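Endoglucanase (Clostridium thermocellum, PDB 2E0P) probably hydrolyses internal beta-1,4-glucosidic linkages of cellulose and xyloglucan through the glycoside hydrolase family 44 module of the larger CelJ protein. Local coordinates at residues 233-238 with 282-287; 356-361 with 388-393. All blocks are in the same frame, centred on the assembly; numbering follows the deposited sequence.

Contact 1 (233-238 with 282-287). With BGC (beta-D-glucopyranose), chain B.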
ATOM      1  N   TYR A 233      -2.834 -11.482  -1.940  1.00  7.74           N
ATOM      2  CA  TYR A 233      -4.144 -10.860  -2.071  1.00  7.75           C
ATOM      3  C   TYR A 233      -4.933 -10.647  -0.790  1.00  8.18           C
ATOM      4  O   TYR A 233      -5.684  -9.684  -0.681  1.00 10.12           O
ATOM      5  CB  TYR A 233      -4.998 -11.669  -3.061  1.00  7.99           C
ATOM      6  CG  TYR A 233      -5.848 -12.767  -2.443  1.00 10.54           C
ATOM      7  CD1 TYR A 233      -7.117 -12.489  -1.929  1.00 10.78           C
ATOM      8  CD2 TYR A 233      -5.380 -14.077  -2.366  1.00 12.25           C
ATOM      9  CE1 TYR A 233      -7.898 -13.489  -1.350  1.00 10.23           C
ATOM     10  CE2 TYR A 233      -6.159 -15.089  -1.789  1.00 12.26           C
ATOM     11  CZ  TYR A 233      -7.411 -14.783  -1.285  1.00 12.61           C
ATOM     12  OH  TYR A 233      -8.185 -15.765  -0.706  1.00 12.39           O
ATOM     13  N   GLY A 234      -4.766 -11.539   0.175  1.00  9.02           N
ATOM     14  CA  GLY A 234      -5.544 -11.425   1.392  1.00  8.79           C
ATOM     15  C   GLY A 234      -5.174 -12.509   2.373  1.00 10.02           C
ATOM     16  O   GLY A 234      -4.307 -13.337   2.098  1.00  9.86           O
ATOM     17  N   PHE A 235      -5.889 -12.547   3.489  1.00  9.35           N
ATOM     18  CA  PHE A 235      -5.553 -13.469   4.554  1.00  9.85           C
ATOM     19  C   PHE A 235      -5.333 -14.938   4.212  1.00  9.96           C
ATOM     20  O   PHE A 235      -4.370 -15.532   4.692  1.00  9.93           O
ATOM     21  CB  PHE A 235      -6.563 -13.352   5.700  1.00 10.79           C
ATOM     22  CG  PHE A 235      -6.062 -13.955   6.980  1.00 10.32           C
ATOM     23  CD1 PHE A 235      -5.326 -13.197   7.881  1.00 12.15           C
ATOM     24  CD2 PHE A 235      -6.209 -15.316   7.213  1.00 12.07           C
ATOM     25  CE1 PHE A 235      -4.724 -13.798   9.006  1.00 13.51           C
ATOM     26  CE2 PHE A 235      -5.621 -15.924   8.317  1.00 10.69           C
ATOM     27  CZ  PHE A 235      -4.875 -15.169   9.213  1.00 13.63           C
ATOM     28  N   ALA A 236      -6.195 -15.529   3.392  1.00 10.01           N
ATOM     29  CA  ALA A 236      -6.026 -16.941   3.058  1.00 11.12           C
ATOM     30  C   ALA A 236      -4.670 -17.198   2.397  1.00 11.74           C
ATOM     31  O   ALA A 236      -4.079 -18.272   2.554  1.00 12.33           O
ATOM     32  CB  ALA A 236      -7.170 -17.415   2.160  1.00 12.24           C
ATOM     33  N   ALA A 237      -4.174 -16.222   1.644  1.00 10.83           N
ATOM     34  CA  ALA A 237      -2.866 -16.378   1.023  1.00  8.83           C
ATOM     35  C   ALA A 237      -1.775 -16.181   2.087  1.00  9.64           C
ATOM     36  O   ALA A 237      -0.735 -16.842   2.044  1.00 10.07           O
ATOM     37  CB  ALA A 237      -2.705 -15.375  -0.120  1.00  9.20           C
ATOM     38  N   TYR A 238      -2.009 -15.280   3.045  1.00  8.71           N
ATOM     39  CA  TYR A 238      -1.036 -15.067   4.120  1.00  9.82           C
ATOM     40  C   TYR A 238      -0.890 -16.370   4.907  1.00 10.98           C
ATOM     41  O   TYR A 238       0.201 -16.726   5.349  1.00 10.08           O
ATOM     42  CB  TYR A 238      -1.516 -14.072   5.181  1.00 10.92           C
ATOM     43  CG  TYR A 238      -1.790 -12.633   4.813  1.00 10.76           C
ATOM     44  CD1 TYR A 238      -1.917 -12.210   3.494  1.00 10.43           C
ATOM     45  CD2 TYR A 238      -2.038 -11.709   5.831  1.00 12.37           C
ATOM     46  CE1 TYR A 238      -2.299 -10.887   3.200  1.00 12.52           C
ATOM     47  CE2 TYR A 238      -2.413 -10.404   5.558  1.00 12.79           C
ATOM     48  CZ  TYR A 238      -2.547  -9.998   4.248  1.00 12.94           C
ATOM     49  OH  TYR A 238      -2.952  -8.708   4.021  1.00 11.11           O
ATOM     50  N   VAL A 282       1.942  -7.125   1.194  1.00  9.50           N
ATOM     51  CA  VAL A 282       0.627  -7.778   1.216  1.00  9.07           C
ATOM     52  C   VAL A 282      -0.494  -6.800   0.852  1.00  9.75           C
ATOM     53  O   VAL A 282      -0.322  -5.579   0.916  1.00  8.85           O
ATOM     54  CB  VAL A 282       0.284  -8.384   2.612  1.00  9.74           C
ATOM     55  CG1 VAL A 282       1.324  -9.429   2.985  1.00  9.93           C
ATOM     56  CG2 VAL A 282       0.202  -7.284   3.694  1.00  9.93           C
ATOM     57  N   HIS A 283      -1.634  -7.356   0.457  1.00  9.07           N
ATOM     58  CA  HIS A 283      -2.817  -6.566   0.134  1.00  9.17           C
ATOM     59  C   HIS A 283      -3.800  -6.816   1.285  1.00 10.17           C
ATOM     60  O   HIS A 283      -3.960  -7.955   1.733  1.00  9.72           O
ATOM     61  CB  HIS A 283      -3.455  -7.038  -1.172  1.00  7.82           C
ATOM     62  CG  HIS A 283      -2.591  -6.853  -2.385  1.00  8.67           C
ATOM     63  ND1 HIS A 283      -1.402  -6.150  -2.374  1.00 10.55           N
ATOM     64  CD2 HIS A 283      -2.766  -7.278  -3.657  1.00  6.74           C
ATOM     65  CE1 HIS A 283      -0.883  -6.152  -3.593  1.00  5.94           C
ATOM     66  NE2 HIS A 283      -1.692  -6.827  -4.389  1.00 12.50           N
ATOM     67  N   TRP A 284      -4.464  -5.762   1.749  1.00  9.44           N
ATOM     68  CA  TRP A 284      -5.407  -5.892   2.848  1.00 10.56           C
ATOM     69  C   TRP A 284      -6.713  -5.162   2.574  1.00 10.41           C
ATOM     70  O   TRP A 284      -6.812  -3.948   2.768  1.00 11.59           O
ATOM     71  CB  TRP A 284      -4.777  -5.352   4.149  1.00  9.96           C
ATOM     72  CG  TRP A 284      -5.666  -5.447   5.382  1.00 11.77           C
ATOM     73  CD1 TRP A 284      -6.398  -4.438   5.947  1.00 11.20           C
ATOM     74  CD2 TRP A 284      -5.893  -6.609   6.198  1.00 11.36           C
ATOM     75  NE1 TRP A 284      -7.063  -4.898   7.067  1.00 13.20           N
ATOM     76  CE2 TRP A 284      -6.773  -6.225   7.244  1.00 11.83           C
ATOM     77  CE3 TRP A 284      -5.436  -7.934   6.151  1.00 12.48           C
ATOM     78  CZ2 TRP A 284      -7.204  -7.120   8.232  1.00 13.11           C
ATOM     79  CZ3 TRP A 284      -5.869  -8.828   7.141  1.00 12.30           C
ATOM     80  CH2 TRP A 284      -6.744  -8.412   8.165  1.00 12.42           C
ATOM     81  N   TYR A 285      -7.698  -5.899   2.083  1.00  9.80           N
ATOM     82  CA  TYR A 285      -9.026  -5.331   1.858  1.00 10.32           C
ATOM     83  C   TYR A 285      -9.805  -5.846   3.055  1.00 11.04           C
ATOM     84  O   TYR A 285     -10.026  -7.047   3.185  1.00 12.08           O
ATOM     85  CB  TYR A 285      -9.616  -5.857   0.554  1.00 10.65           C
ATOM     86  CG  TYR A 285      -8.953  -5.249  -0.659  1.00 10.75           C
ATOM     87  CD1 TYR A 285      -9.281  -3.958  -1.069  1.00 10.85           C
ATOM     88  CD2 TYR A 285      -8.011  -5.960  -1.398  1.00 11.78           C
ATOM     89  CE1 TYR A 285      -8.692  -3.388  -2.193  1.00 12.06           C
ATOM     90  CE2 TYR A 285      -7.412  -5.397  -2.537  1.00 10.99           C
ATOM     91  CZ  TYR A 285      -7.764  -4.114  -2.924  1.00 11.70           C
ATOM     92  OH  TYR A 285      -7.234  -3.555  -4.071  1.00 11.25           O
ATOM     93  N   PRO A 286     -10.206  -4.945   3.964  1.00 10.93           N
ATOM     94  CA  PRO A 286     -10.947  -5.356   5.160  1.00 10.87           C
ATOM     95  C   PRO A 286     -12.112  -6.302   4.891  1.00 12.06           C
ATOM     96  O   PRO A 286     -12.896  -6.077   3.971  1.00 11.70           O
ATOM     97  CB  PRO A 286     -11.457  -4.030   5.735  1.00 12.11           C
ATOM     98  CG  PRO A 286     -10.480  -3.041   5.276  1.00 15.45           C
ATOM     99  CD  PRO A 286     -10.091  -3.475   3.885  1.00 10.69           C
ATOM    100  N   GLU A 287     -12.233  -7.341   5.717  1.00 12.05           N
ATOM    101  CA  GLU A 287     -13.348  -8.274   5.604  1.00 11.79           C
ATOM    102  C   GLU A 287     -14.427  -7.840   6.604  1.00 11.89           C
ATOM    103  O   GLU A 287     -15.509  -8.417   6.640  1.00 11.55           O
ATOM    104  CB  GLU A 287     -12.905  -9.705   5.933  1.00 12.87           C
ATOM    105  CG  GLU A 287     -12.074 -10.362   4.828  1.00 13.18           C
ATOM    106  CD  GLU A 287     -12.924 -10.978   3.713  1.00 13.69           C
ATOM    107  OE1 GLU A 287     -14.130 -10.673   3.614  1.00 13.96           O
ATOM    108  OE2 GLU A 287     -12.368 -11.773   2.925  1.00 15.49           O
TER
HETATM  109  C2  BGC B   1      -5.799  -6.276  -7.095  0.90 36.25           C
HETATM  110  C3  BGC B   1      -6.447  -5.736  -8.378  0.90 35.23           C
HETATM  111  C4  BGC B   1      -7.963  -5.626  -8.191  0.90 35.29           C
HETATM  112  C5  BGC B   1      -8.192  -5.025  -6.822  0.90 36.96           C
HETATM  113  C6  BGC B   1      -9.704  -4.880  -6.637  0.90 38.95           C
HETATM  114  C1  BGC B   1      -6.817  -7.007  -6.218  0.90 36.55           C
HETATM  115  O1  BGC B   1      -7.488  -8.160  -6.739  0.90 38.41           O
HETATM  116  O2  BGC B   1      -4.619  -7.060  -7.302  0.90 30.49           O
HETATM  117  O3  BGC B   1      -6.028  -6.377  -9.584  0.90 35.99           O
HETATM  118  O4  BGC B   1      -8.714  -4.862  -9.160  0.90 31.51           O
HETATM  119  O5  BGC B   1      -7.729  -5.961  -5.821  0.90 38.42           O
HETATM  120  O6  BGC B   1      -9.994  -4.141  -5.448  0.90 37.90           O
HETATM  121  O   HOH W   1      -7.434  -8.721   1.291  1.00  9.92           O
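With CG anti to its own carbonyl carbon (chi1 -63°), the Y238 ring swings off its helix toward strand 282-284, while W284, whose CG lies trans to its backbone N (chi1 -179°), sets its indole across that ring at about a right angle. The phenol donates to the backbone of the strand, OH of Y238 to O of H283 at 2.6 Å, from well above the carbonyl plane. The same OH sits 3.4 Å from CE3 of W284, at the indole edge and in its plane. CG1 of V282 lies 4.2 Å from the centroid of the Y238 ring in a CH-pi contact over one face, and CA of F235 occupies the opposite face, so the ring is clamped between strand and helix. The F235 and W284 rings meet more loosely, edge against edge. In the family 44 module, whose eight parallel strands form a TIM barrel, this places helix 235-240 over the C-terminal end of strand 279-284. G234 is the N-cap of that helix, its O taking the amides of A237 and Y238. Just before it, O of Y233 approaches O of H283, two acceptors that cannot bond each other; a water instead joins O of Y233 (2.8 Å) to N of Y285 (2.9 Å). O6 of the bound glucose unit gives a weak bond to OH of Y285 (3.1 Å), whose main partner is E359.

Contact 2 (356-361 with 388-393). With BGC (beta-D-glucopyranose), chain B.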
ATOM      1  N   ALA A 356       4.946  -3.498   3.748  1.00  7.90           N
ATOM      2  CA  ALA A 356       4.163  -2.605   2.899  1.00  9.38           C
ATOM      3  C   ALA A 356       2.780  -3.179   2.632  1.00  9.32           C
ATOM      4  O   ALA A 356       2.625  -4.402   2.504  1.00 10.42           O
ATOM      5  CB  ALA A 356       4.887  -2.361   1.570  1.00  8.74           C
ATOM      6  N   ILE A 357       1.777  -2.299   2.577  1.00  8.47           N
ATOM      7  CA  ILE A 357       0.399  -2.700   2.280  1.00  7.94           C
ATOM      8  C   ILE A 357       0.183  -2.046   0.923  1.00  9.57           C
ATOM      9  O   ILE A 357      -0.178  -0.868   0.833  1.00  9.35           O
ATOM     10  CB  ILE A 357      -0.609  -2.128   3.297  1.00  8.30           C
ATOM     11  CG1 ILE A 357      -0.136  -2.421   4.724  1.00  9.94           C
ATOM     12  CG2 ILE A 357      -1.994  -2.730   3.038  1.00  9.54           C
ATOM     13  CD1 ILE A 357       0.081  -3.919   5.027  1.00 11.38           C
ATOM     14  N   THR A 358       0.428  -2.813  -0.135  1.00  8.56           N
ATOM     15  CA  THR A 358       0.364  -2.256  -1.478  1.00  8.44           C
ATOM     16  C   THR A 358      -0.996  -2.119  -2.139  1.00  9.01           C
ATOM     17  O   THR A 358      -1.100  -1.571  -3.235  1.00  9.35           O
ATOM     18  CB  THR A 358       1.330  -2.990  -2.407  1.00  8.97           C
ATOM     19  OG1 THR A 358       1.008  -4.380  -2.422  1.00 10.84           O
ATOM     20  CG2 THR A 358       2.763  -2.795  -1.930  1.00  9.81           C
ATOM     21  N   GLU A 359      -2.025  -2.657  -1.497  1.00  8.12           N
ATOM     22  CA  GLU A 359      -3.406  -2.466  -1.951  1.00  7.74           C
ATOM     23  C   GLU A 359      -4.282  -2.539  -0.706  1.00  9.09           C
ATOM     24  O   GLU A 359      -4.069  -3.395   0.156  1.00  9.55           O
ATOM     25  CB  GLU A 359      -3.873  -3.543  -2.941  1.00  9.07           C
ATOM     26  CG  GLU A 359      -3.357  -3.360  -4.366  1.00  9.00           C
ATOM     27  CD  GLU A 359      -3.922  -4.395  -5.320  1.00 11.75           C
ATOM     28  OE1 GLU A 359      -5.077  -4.821  -5.106  1.00 13.04           O
ATOM     29  OE2 GLU A 359      -3.222  -4.770  -6.290  1.00 10.45           O
ATOM     30  N   TYR A 360      -5.250  -1.628  -0.610  1.00  9.72           N
ATOM     31  CA  TYR A 360      -6.212  -1.616   0.492  1.00  9.93           C
ATOM     32  C   TYR A 360      -7.290  -0.606   0.136  1.00  9.04           C
ATOM     33  O   TYR A 360      -7.085   0.262  -0.726  1.00 10.14           O
ATOM     34  CB  TYR A 360      -5.550  -1.244   1.831  1.00  8.20           C
ATOM     35  CG  TYR A 360      -5.081   0.194   1.915  1.00  9.43           C
ATOM     36  CD1 TYR A 360      -5.945   1.197   2.361  1.00  8.84           C
ATOM     37  CD2 TYR A 360      -3.794   0.556   1.511  1.00  9.36           C
ATOM     38  CE1 TYR A 360      -5.544   2.530   2.392  1.00  9.95           C
ATOM     39  CE2 TYR A 360      -3.370   1.896   1.545  1.00  7.51           C
ATOM     40  CZ  TYR A 360      -4.261   2.875   1.984  1.00  8.44           C
ATOM     41  OH  TYR A 360      -3.889   4.205   1.993  1.00  8.89           O
ATOM     42  N   ASP A 361      -8.446  -0.743   0.777  1.00  8.19           N
ATOM     43  CA  ASP A 361      -9.573   0.161   0.554  1.00  9.02           C
ATOM     44  C   ASP A 361     -10.578  -0.137   1.659  1.00  9.37           C
ATOM     45  O   ASP A 361     -11.057  -1.263   1.773  1.00 10.78           O
ATOM     46  CB  ASP A 361     -10.185  -0.098  -0.838  1.00 11.33           C
ATOM     47  CG  ASP A 361     -11.450   0.718  -1.107  1.00 12.17           C
ATOM     48  OD1 ASP A 361     -11.722   1.705  -0.395  1.00 11.65           O
ATOM     49  OD2 ASP A 361     -12.173   0.365  -2.066  1.00 14.48           O
ATOM     50  N   LEU A 388       5.629   1.383   3.309  1.00  8.82           N
ATOM     51  CA  LEU A 388       5.012   1.938   2.118  1.00  8.43           C
ATOM     52  C   LEU A 388       3.585   1.437   2.025  1.00  9.17           C
ATOM     53  O   LEU A 388       3.283   0.309   2.428  1.00  8.79           O
ATOM     54  CB  LEU A 388       5.823   1.508   0.878  1.00  9.39           C
ATOM     55  CG  LEU A 388       5.303   1.963  -0.496  1.00  8.34           C
ATOM     56  CD1 LEU A 388       6.478   2.139  -1.454  1.00 10.52           C
ATOM     57  CD2 LEU A 388       4.289   0.947  -1.053  1.00  7.82           C
ATOM     58  N   ALA A 389       2.688   2.283   1.540  1.00  8.21           N
ATOM     59  CA  ALA A 389       1.309   1.850   1.375  1.00  8.51           C
ATOM     60  C   ALA A 389       0.731   2.563   0.178  1.00  9.15           C
ATOM     61  O   ALA A 389       1.050   3.729  -0.074  1.00  8.49           O
ATOM     62  CB  ALA A 389       0.485   2.151   2.626  1.00  9.98           C
ATOM     63  N   THR A 390      -0.101   1.852  -0.570  1.00  7.67           N
ATOM     64  CA  THR A 390      -0.727   2.418  -1.756  1.00  8.12           C
ATOM     65  C   THR A 390      -2.196   2.023  -1.840  1.00  8.73           C
ATOM     66  O   THR A 390      -2.549   0.856  -2.002  1.00  8.24           O
ATOM     67  CB  THR A 390       0.034   2.011  -3.067  1.00  8.86           C
ATOM     68  OG1 THR A 390       0.423   0.632  -3.006  1.00 10.57           O
ATOM     69  CG2 THR A 390       1.300   2.868  -3.237  1.00  7.60           C
ATOM     70  N   PHE A 391      -3.057   3.023  -1.702  1.00  8.40           N
ATOM     71  CA  PHE A 391      -4.492   2.820  -1.768  1.00  8.57           C
ATOM     72  C   PHE A 391      -4.890   2.328  -3.166  1.00  9.24           C
ATOM     73  O   PHE A 391      -4.274   2.730  -4.165  1.00  7.89           O
ATOM     74  CB  PHE A 391      -5.181   4.163  -1.474  1.00  9.20           C
ATOM     75  CG  PHE A 391      -6.655   4.173  -1.755  1.00  7.96           C
ATOM     76  CD1 PHE A 391      -7.542   3.495  -0.922  1.00  9.58           C
ATOM     77  CD2 PHE A 391      -7.162   4.881  -2.842  1.00  9.59           C
ATOM     78  CE1 PHE A 391      -8.912   3.525  -1.169  1.00  9.92           C
ATOM     79  CE2 PHE A 391      -8.541   4.913  -3.094  1.00 11.01           C
ATOM     80  CZ  PHE A 391      -9.409   4.233  -2.252  1.00 10.14           C
ATOM     81  N   TRP A 392      -5.888   1.446  -3.233  1.00  8.35           N
ATOM     82  CA  TRP A 392      -6.401   0.986  -4.522  1.00 10.11           C
ATOM     83  C   TRP A 392      -7.816   1.540  -4.663  1.00 10.51           C
ATOM     84  O   TRP A 392      -8.726   1.171  -3.907  1.00 10.46           O
ATOM     85  CB  TRP A 392      -6.437  -0.543  -4.624  1.00 11.72           C
ATOM     86  CG  TRP A 392      -6.898  -1.009  -5.993  1.00 10.95           C
ATOM     87  CD1 TRP A 392      -8.186  -1.116  -6.441  1.00 13.58           C
ATOM     88  CD2 TRP A 392      -6.057  -1.332  -7.106  1.00 11.53           C
ATOM     89  NE1 TRP A 392      -8.196  -1.486  -7.774  1.00 13.22           N
ATOM     90  CE2 TRP A 392      -6.900  -1.622  -8.203  1.00 11.42           C
ATOM     91  CE3 TRP A 392      -4.665  -1.406  -7.281  1.00 10.78           C
ATOM     92  CZ2 TRP A 392      -6.396  -1.978  -9.465  1.00 13.22           C
ATOM     93  CZ3 TRP A 392      -4.164  -1.762  -8.531  1.00 12.51           C
ATOM     94  CH2 TRP A 392      -5.030  -2.043  -9.607  1.00 12.68           C
ATOM     95  N   GLY A 393      -7.997   2.429  -5.634  1.00  9.28           N
ATOM     96  CA  GLY A 393      -9.297   3.042  -5.849  1.00  9.64           C
ATOM     97  C   GLY A 393      -9.128   4.257  -6.738  1.00 10.67           C
ATOM     98  O   GLY A 393      -8.022   4.804  -6.811  1.00 11.87           O
TER
HETATM   99  C2  BGC B   1      -5.799  -6.276  -7.095  0.90 36.25           C
HETATM  100  C3  BGC B   1      -6.447  -5.736  -8.378  0.90 35.23           C
HETATM  101  C4  BGC B   1      -7.963  -5.626  -8.191  0.90 35.29           C
HETATM  102  C5  BGC B   1      -8.192  -5.025  -6.822  0.90 36.96           C
HETATM  103  C6  BGC B   1      -9.704  -4.880  -6.637  0.90 38.95           C
HETATM  104  C1  BGC B   1      -6.817  -7.007  -6.218  0.90 36.55           C
HETATM  105  O1  BGC B   1      -7.488  -8.160  -6.739  0.90 38.41           O
HETATM  106  O2  BGC B   1      -4.619  -7.060  -7.302  0.90 30.49           O
HETATM  107  O3  BGC B   1      -6.028  -6.377  -9.584  0.90 35.99           O
HETATM  108  O4  BGC B   1      -8.714  -4.862  -9.160  0.90 31.51           O
HETATM  109  O5  BGC B   1      -7.729  -5.961  -5.821  0.90 38.42           O
HETATM  110  O6  BGC B   1      -9.994  -4.141  -5.448  0.90 37.90           O
HETATM  111  O   HOH W   2     -10.956   0.029  -4.435  1.00 28.03           O
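A356 pairs with L388 and I357 with A389 in parallel register; N of I357 donates to O of L388 at 3.0 Å, and N of T390 then donates to O of I357. CB of A356 packs on CB of L388 on one face of the sheet, and I357 meets A389 on the other. Beyond the last backbone bond of the ladder, OG1 of T390 gives a bond to O of T358 at 2.7 Å from above the carbonyl plane; N31 is a second donor to that oxygen. The chain turns at E359, yet the segments stay joined by a nearly straight bond from N of W392 to O of Y360 (3.0 Å, 176° at the hydrogen). CG of Y360 lies between the backbone N and the carbonyl carbon (chi1 69°), which lays the ring across T390 and F391. CA of F391 rests 3.9 Å from the centroid of the Y360 ring over one face, and the F391 ring directs an edge at the Y360 ring in a T-shaped pair with planes at 66°.

This dense interior gives way to a partly exposed side at D361 and W392, where a water bridges OD2 of D361 (2.7 Å) and O of W392. Nearby, E359 and W392 run side by side, CG of E359 3.7 Å from CE3 of W392. The indole face that meets the E359 carboxylate also meets C5 of the bound glucose unit, whose O2 donates to OE2 of E359 at 2.9 Å. R42 makes a salt bridge to OE2 of E359.

Helix 368-383, the crossover of this beta-alpha-beta unit, packs F381 against I357, Y360 and A389, while strand 279-284 flanks strand 354-360 and Y26 bonds to the backbone of A389.

How the contacts relate
From the N terminus, strand 226-232 leads into 233-238, and contact 1 closes the loop that runs through helices 247-250 and 257-272 back to strand 279-284. Contact 2 opens later, and closes a shorter loop through helix 368-383. The two loops follow in series, neither nested nor crossing. They join where strand 354-360 lies between 279-284 and 388-391 in the barrel sheet: N of W284 probably bonds to O of E359 (2.9 Å), and OH of Y285 to OE1 of E359 (2.7 Å). Together the contacts tie helix 235-240 and strands 279-284, 354-360 and 388-391 around the sugar site, since Y285, E359 and W392 all touch the same glucose unit.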